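Local coordinates for protein transcriptional activator TenA-1 (Sulfolobus solfataricus P2, PDB 2QZC) that is a putative TenA-like thiaminase, probably acting in thiamin breakdown or salvage despite its name as a transcriptional activator, at residues I28-F41 against Y147-W159. Sequence-based numbering, arbitrary orientation.
Sequences ILKMRDGSLPLDIF and YVIDSPNEVYKTW
With CG of Y156 anti to its carbonyl carbon (chi1 -49°) and CG of F41 anti to its backbone N (chi1 -173°), the two rings meet edge to face, Y156 presenting CE1 3.5 Å from F41 CG. F41 in turn sets its own edge against the face of W159, the ring planes 88° apart, completing an aromatic cluster. Selenomethionine M31 bridges Y156 and W159: its CG lies over one face of Y156, while SE sits above the six-membered ring of W159, 4.2 Å from the centroid, a Met-aromatic contact.

Beyond the ring contacts, the Y156 hydroxyl donates a 2.6 Å hydrogen bond from OH to L36 O, arriving well above the carbonyl plane, with L38 CD2 beside the hydroxyl. A phenylalanine in place of Y156 would probably leave the L36 carbonyl without this donor and the turn before helix 38-63 less firmly tied.

S151 OG donates to M31 O in the carbonyl plane (2.7 Å) and accepts from N153 N in an ST turn; N153 OD1 then caps helix 154-164 through Y156 N. Farther out, R32 lays CD over the centre of the Y147 ring, 4.2 Å from the centroid, and its NE shares a water with Y147 O and D150 OD2.

Two helix-loop-helix corners, joining helix 26-32 to 38-63 and helix 127-148 to 154-164, thus pack together through an aromatic cluster, the S151 bond to M31 O and the N-capped start of helix 154-164, within the all-helical heme oxygenase-like fold of the TenA family.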
loop_
_atom_site.group_PDB
_atom_site.type_symbol
_atom_site.label_atom_id
_atom_site.label_comp_id
_atom_site.label_asym_id
_atom_site.label_seq_id
_atom_site.Cartn_x
_atom_site.Cartn_y
_atom_site.Cartn_z
ATOM N N ILE A 28 0.109 21.128 -22.410
ATOM C CA ILE A 28 0.908 20.061 -23.014
ATOM C C ILE A 28 1.520 20.479 -24.355
ATOM O O ILE A 28 2.694 20.171 -24.620
ATOM C CB ILE A 28 0.054 18.790 -23.191
ATOM C CG1 ILE A 28 -0.249 18.235 -21.785
ATOM C CG2 ILE A 28 0.722 17.744 -24.126
ATOM C CD1 ILE A 28 -1.446 17.263 -21.809
ATOM N N LEU A 29 0.742 21.168 -25.188
ATOM C CA LEU A 29 1.259 21.670 -26.473
ATOM C C LEU A 29 2.420 22.620 -26.245
ATOM O O LEU A 29 3.402 22.582 -27.007
ATOM C CB LEU A 29 0.156 22.365 -27.271
ATOM C CG LEU A 29 -1.089 21.543 -27.631
ATOM C CD1 LEU A 29 -2.131 22.356 -28.484
ATOM C CD2 LEU A 29 -0.704 20.217 -28.298
ATOM N N LYS A 30 2.351 23.440 -25.191
ATOM C CA LYS A 30 3.424 24.382 -24.857
ATOM C C LYS A 30 4.629 23.670 -24.252
ATOM O O LYS A 30 5.755 24.158 -24.381
ATOM C CB LYS A 30 2.949 25.535 -24.000
ATOM C CG LYS A 30 1.900 26.394 -24.702
ATOM C CD LYS A 30 1.519 27.629 -23.920
ATOM C CE LYS A 30 2.591 28.721 -24.049
ATOM N NZ LYS A 30 2.852 29.194 -25.474
HETATM N N MSE A 31 4.422 22.530 -23.573
HETATM C CA MSE A 31 5.572 21.705 -23.149
HETATM C C MSE A 31 6.290 21.115 -24.376
HETATM O O MSE A 31 7.519 21.106 -24.448
HETATM C CB MSE A 31 5.192 20.568 -22.169
HETATM C CG MSE A 31 4.955 21.072 -20.792
HETATM SE SE MSE A 31 4.974 19.611 -19.495
HETATM C CE MSE A 31 3.452 18.752 -20.043
ATOM N N ARG A 32 5.504 20.616 -25.320
ATOM C CA ARG A 32 6.035 19.962 -26.526
ATOM C C ARG A 32 6.833 20.951 -27.374
ATOM O O ARG A 32 7.875 20.549 -27.906
ATOM C CB ARG A 32 4.918 19.329 -27.361
ATOM C CG ARG A 32 5.355 18.714 -28.711
ATOM C CD ARG A 32 6.326 17.608 -28.555
ATOM N NE ARG A 32 6.760 17.094 -29.852
ATOM C CZ ARG A 32 7.684 17.661 -30.629
ATOM N NH1 ARG A 32 8.274 18.813 -30.314
ATOM N NH2 ARG A 32 8.006 17.075 -31.788
ATOM N N ASP A 33 6.368 22.188 -27.532
ATOM C CA ASP A 33 7.152 23.179 -28.337
ATOM C C ASP A 33 8.157 23.937 -27.499
ATOM O O ASP A 33 8.862 24.808 -28.000
ATOM C CB ASP A 33 6.254 24.083 -29.200
ATOM C CG ASP A 33 5.464 25.105 -28.451
ATOM O OD1 ASP A 33 5.661 25.355 -27.267
ATOM O OD2 ASP A 33 4.594 25.727 -29.128
ATOM N N GLY A 34 8.195 23.656 -26.201
ATOM C CA GLY A 34 9.116 24.270 -25.269
ATOM C C GLY A 34 8.782 25.651 -24.807
ATOM O O GLY A 34 9.529 26.178 -23.976
ATOM N N SER A 35 7.685 26.242 -25.291
ATOM C CA SER A 35 7.342 27.621 -25.000
ATOM C C SER A 35 6.673 27.867 -23.636
ATOM O O SER A 35 6.518 29.021 -23.234
ATOM C CB SER A 35 6.411 28.198 -26.083
ATOM O OG SER A 35 5.124 27.569 -26.067
ATOM N N LEU A 36 6.262 26.806 -22.918
ATOM C CA LEU A 36 5.644 26.989 -21.612
ATOM C C LEU A 36 6.626 27.692 -20.686
ATOM O O LEU A 36 7.749 27.189 -20.493
ATOM C CB LEU A 36 5.246 25.637 -20.973
ATOM C CG LEU A 36 4.445 25.716 -19.662
ATOM C CD1 LEU A 36 3.021 26.202 -19.959
ATOM C CD2 LEU A 36 4.434 24.333 -18.962
ATOM N N PRO A 37 6.226 28.835 -20.099
ATOM C CA PRO A 37 7.141 29.476 -19.176
ATOM C C PRO A 37 7.499 28.601 -17.971
ATOM O O PRO A 37 6.607 27.943 -17.399
ATOM C CB PRO A 37 6.368 30.709 -18.715
ATOM C CG PRO A 37 5.403 30.980 -19.763
ATOM C CD PRO A 37 4.992 29.617 -20.253
ATOM N N LEU A 38 8.765 28.584 -17.582
ATOM C CA LEU A 38 9.180 27.784 -16.435
ATOM C C LEU A 38 8.483 28.157 -15.124
ATOM O O LEU A 38 8.290 27.248 -14.287
ATOM C CB LEU A 38 10.714 27.709 -16.292
ATOM C CG LEU A 38 11.468 26.883 -17.348
ATOM C CD1 LEU A 38 12.973 26.992 -16.995
ATOM C CD2 LEU A 38 11.071 25.413 -17.419
ATOM N N ASP A 39 8.079 29.411 -14.923
ATOM C CA ASP A 39 7.340 29.793 -13.689
ATOM C C ASP A 39 5.983 29.065 -13.607
ATOM O O ASP A 39 5.523 28.729 -12.494
ATOM C CB ASP A 39 7.134 31.318 -13.502
ATOM C CG ASP A 39 6.111 31.937 -14.481
ATOM O OD1 ASP A 39 6.340 31.874 -15.707
ATOM O OD2 ASP A 39 5.089 32.523 -14.037
ATOM N N ILE A 40 5.349 28.847 -14.766
ATOM C CA ILE A 40 4.075 28.121 -14.807
ATOM C C ILE A 40 4.346 26.660 -14.532
ATOM O O ILE A 40 3.586 26.009 -13.775
ATOM C CB ILE A 40 3.310 28.362 -16.110
ATOM C CG1 ILE A 40 2.792 29.809 -16.095
ATOM C CG2 ILE A 40 2.145 27.364 -16.281
ATOM C CD1 ILE A 40 2.082 30.239 -17.359
ATOM N N PHE A 41 5.401 26.099 -15.127
ATOM C CA PHE A 41 5.718 24.699 -14.851
ATOM C C PHE A 41 6.058 24.481 -13.382
ATOM O O PHE A 41 5.672 23.455 -12.784
ATOM C CB PHE A 41 6.887 24.222 -15.714
ATOM C CG PHE A 41 7.148 22.743 -15.596
ATOM C CD1 PHE A 41 6.215 21.835 -16.081
ATOM C CD2 PHE A 41 8.350 22.273 -15.100
ATOM C CE1 PHE A 41 6.452 20.479 -16.004
ATOM C CE2 PHE A 41 8.582 20.908 -15.039
ATOM C CZ PHE A 41 7.637 20.031 -15.517
ATOM N N TYR A 147 4.292 11.827 -25.946
ATOM C CA TYR A 147 4.244 12.991 -26.817
ATOM C C TYR A 147 5.316 14.024 -26.474
ATOM O O TYR A 147 6.100 14.472 -27.331
ATOM C CB TYR A 147 2.862 13.615 -26.760
ATOM C CG TYR A 147 2.667 14.826 -27.628
ATOM C CD1 TYR A 147 2.713 14.737 -29.007
ATOM C CD2 TYR A 147 2.395 16.060 -27.061
ATOM C CE1 TYR A 147 2.510 15.894 -29.805
ATOM C CE2 TYR A 147 2.189 17.195 -27.827
ATOM C CZ TYR A 147 2.238 17.112 -29.190
ATOM O OH TYR A 147 2.021 18.278 -29.915
ATOM N N VAL A 148 5.373 14.400 -25.205
ATOM C CA VAL A 148 6.251 15.454 -24.739
ATOM C C VAL A 148 7.733 15.086 -24.726
ATOM O O VAL A 148 8.592 15.996 -24.740
ATOM C CB VAL A 148 5.753 15.982 -23.358
ATOM C CG1 VAL A 148 6.663 17.086 -22.723
ATOM C CG2 VAL A 148 4.316 16.529 -23.477
ATOM N N ILE A 149 8.065 13.789 -24.755
ATOM C CA ILE A 149 9.491 13.357 -24.785
ATOM C C ILE A 149 10.251 13.925 -25.985
ATOM O O ILE A 149 11.467 14.058 -25.906
ATOM C CB ILE A 149 9.612 11.798 -24.702
ATOM C CG1 ILE A 149 11.025 11.346 -24.323
ATOM C CG2 ILE A 149 9.082 11.117 -25.963
ATOM C CD1 ILE A 149 11.496 11.803 -22.973
ATOM N N ASP A 150 9.535 14.257 -27.066
ATOM C CA ASP A 150 10.159 14.856 -28.250
ATOM C C ASP A 150 10.388 16.358 -28.147
ATOM O O ASP A 150 10.882 16.968 -29.105
ATOM C CB ASP A 150 9.343 14.532 -29.494
ATOM C CG ASP A 150 9.332 13.045 -29.801
ATOM O OD1 ASP A 150 10.328 12.342 -29.517
ATOM O OD2 ASP A 150 8.311 12.584 -30.324
ATOM N N SER A 151 10.004 16.988 -27.036
ATOM C CA SER A 151 10.264 18.404 -26.820
ATOM C C SER A 151 11.739 18.757 -26.989
ATOM O O SER A 151 12.594 17.993 -26.572
ATOM C CB SER A 151 9.893 18.795 -25.375
ATOM O OG SER A 151 10.014 20.199 -25.162
ATOM N N PRO A 152 12.027 19.951 -27.542
ATOM C CA PRO A 152 13.408 20.406 -27.554
ATOM C C PRO A 152 13.874 20.974 -26.206
ATOM O O PRO A 152 15.045 21.273 -26.044
ATOM C CB PRO A 152 13.356 21.505 -28.613
ATOM C CG PRO A 152 12.061 22.091 -28.480
ATOM C CD PRO A 152 11.148 20.911 -28.215
ATOM N N ASN A 153 12.955 21.102 -25.240
ATOM C CA ASN A 153 13.227 21.696 -23.934
ATOM C C ASN A 153 13.736 20.637 -22.968
ATOM O O ASN A 153 13.051 19.615 -22.761
ATOM C CB ASN A 153 11.930 22.312 -23.417
ATOM C CG ASN A 153 12.145 23.109 -22.179
ATOM O OD1 ASN A 153 12.309 22.544 -21.097
ATOM N ND2 ASN A 153 12.155 24.417 -22.310
ATOM N N GLU A 154 14.878 20.893 -22.338
ATOM C CA GLU A 154 15.480 19.895 -21.466
ATOM C C GLU A 154 14.625 19.568 -20.219
ATOM O O GLU A 154 14.548 18.402 -19.813
ATOM C CB GLU A 154 16.892 20.320 -21.066
ATOM C CG GLU A 154 17.672 19.321 -20.197
ATOM C CD GLU A 154 17.925 17.928 -20.789
ATOM O OE1 GLU A 154 17.634 17.607 -21.969
ATOM O OE2 GLU A 154 18.464 17.096 -20.022
ATOM N N VAL A 155 14.021 20.585 -19.614
ATOM C CA VAL A 155 13.144 20.377 -18.434
ATOM C C VAL A 155 11.944 19.523 -18.819
ATOM O O VAL A 155 11.642 18.532 -18.135
ATOM C CB VAL A 155 12.715 21.713 -17.812
ATOM C CG1 VAL A 155 11.583 21.507 -16.795
ATOM C CG2 VAL A 155 13.901 22.366 -17.147
ATOM N N TYR A 156 11.274 19.860 -19.923
ATOM C CA TYR A 156 10.093 19.088 -20.359
ATOM C C TYR A 156 10.395 17.701 -20.834
ATOM O O TYR A 156 9.675 16.755 -20.506
ATOM C CB TYR A 156 9.184 19.902 -21.319
ATOM C CG TYR A 156 8.884 21.271 -20.768
ATOM C CD1 TYR A 156 8.576 21.459 -19.408
ATOM C CD2 TYR A 156 8.911 22.402 -21.572
ATOM C CE1 TYR A 156 8.343 22.690 -18.887
ATOM C CE2 TYR A 156 8.677 23.668 -21.031
ATOM C CZ TYR A 156 8.397 23.805 -19.678
ATOM O OH TYR A 156 8.153 25.006 -19.088
ATOM N N LYS A 157 11.515 17.520 -21.526
ATOM C CA LYS A 157 11.963 16.193 -21.919
ATOM C C LYS A 157 12.266 15.345 -20.665
ATOM O O LYS A 157 11.931 14.161 -20.600
ATOM C CB LYS A 157 13.217 16.311 -22.833
ATOM C CG LYS A 157 13.718 15.000 -23.378
ATOM C CD LYS A 157 14.996 15.151 -24.249
ATOM C CE LYS A 157 14.758 15.855 -25.529
ATOM N NZ LYS A 157 13.823 15.164 -26.473
ATOM N N THR A 158 12.916 15.954 -19.681
ATOM C CA THR A 158 13.233 15.251 -18.417
ATOM C C THR A 158 11.960 14.809 -17.694
ATOM O O THR A 158 11.857 13.652 -17.265
ATOM C CB THR A 158 14.076 16.123 -17.475
ATOM O OG1 THR A 158 15.332 16.444 -18.108
ATOM C CG2 THR A 158 14.374 15.397 -16.146
ATOM N N TRP A 159 10.999 15.727 -17.580
ATOM C CA TRP A 159 9.711 15.389 -16.954
ATOM C C TRP A 159 9.054 14.239 -17.690
ATOM O O TRP A 159 8.622 13.253 -17.069
ATOM C CB TRP A 159 8.805 16.624 -16.981
ATOM C CG TRP A 159 7.386 16.372 -16.494
ATOM C CD1 TRP A 159 6.934 16.429 -15.201
ATOM C CD2 TRP A 159 6.259 16.089 -17.305
ATOM N NE1 TRP A 159 5.609 16.137 -15.162
ATOM C CE2 TRP A 159 5.152 15.914 -16.424
ATOM C CE3 TRP A 159 6.068 15.887 -18.671
ATOM C CZ2 TRP A 159 3.874 15.602 -16.891
ATOM C CZ3 TRP A 159 4.827 15.536 -19.132
ATOM C CH2 TRP A 159 3.720 15.415 -18.237
HETATM O O HOH W 1 6.017 13.915 -30.137
#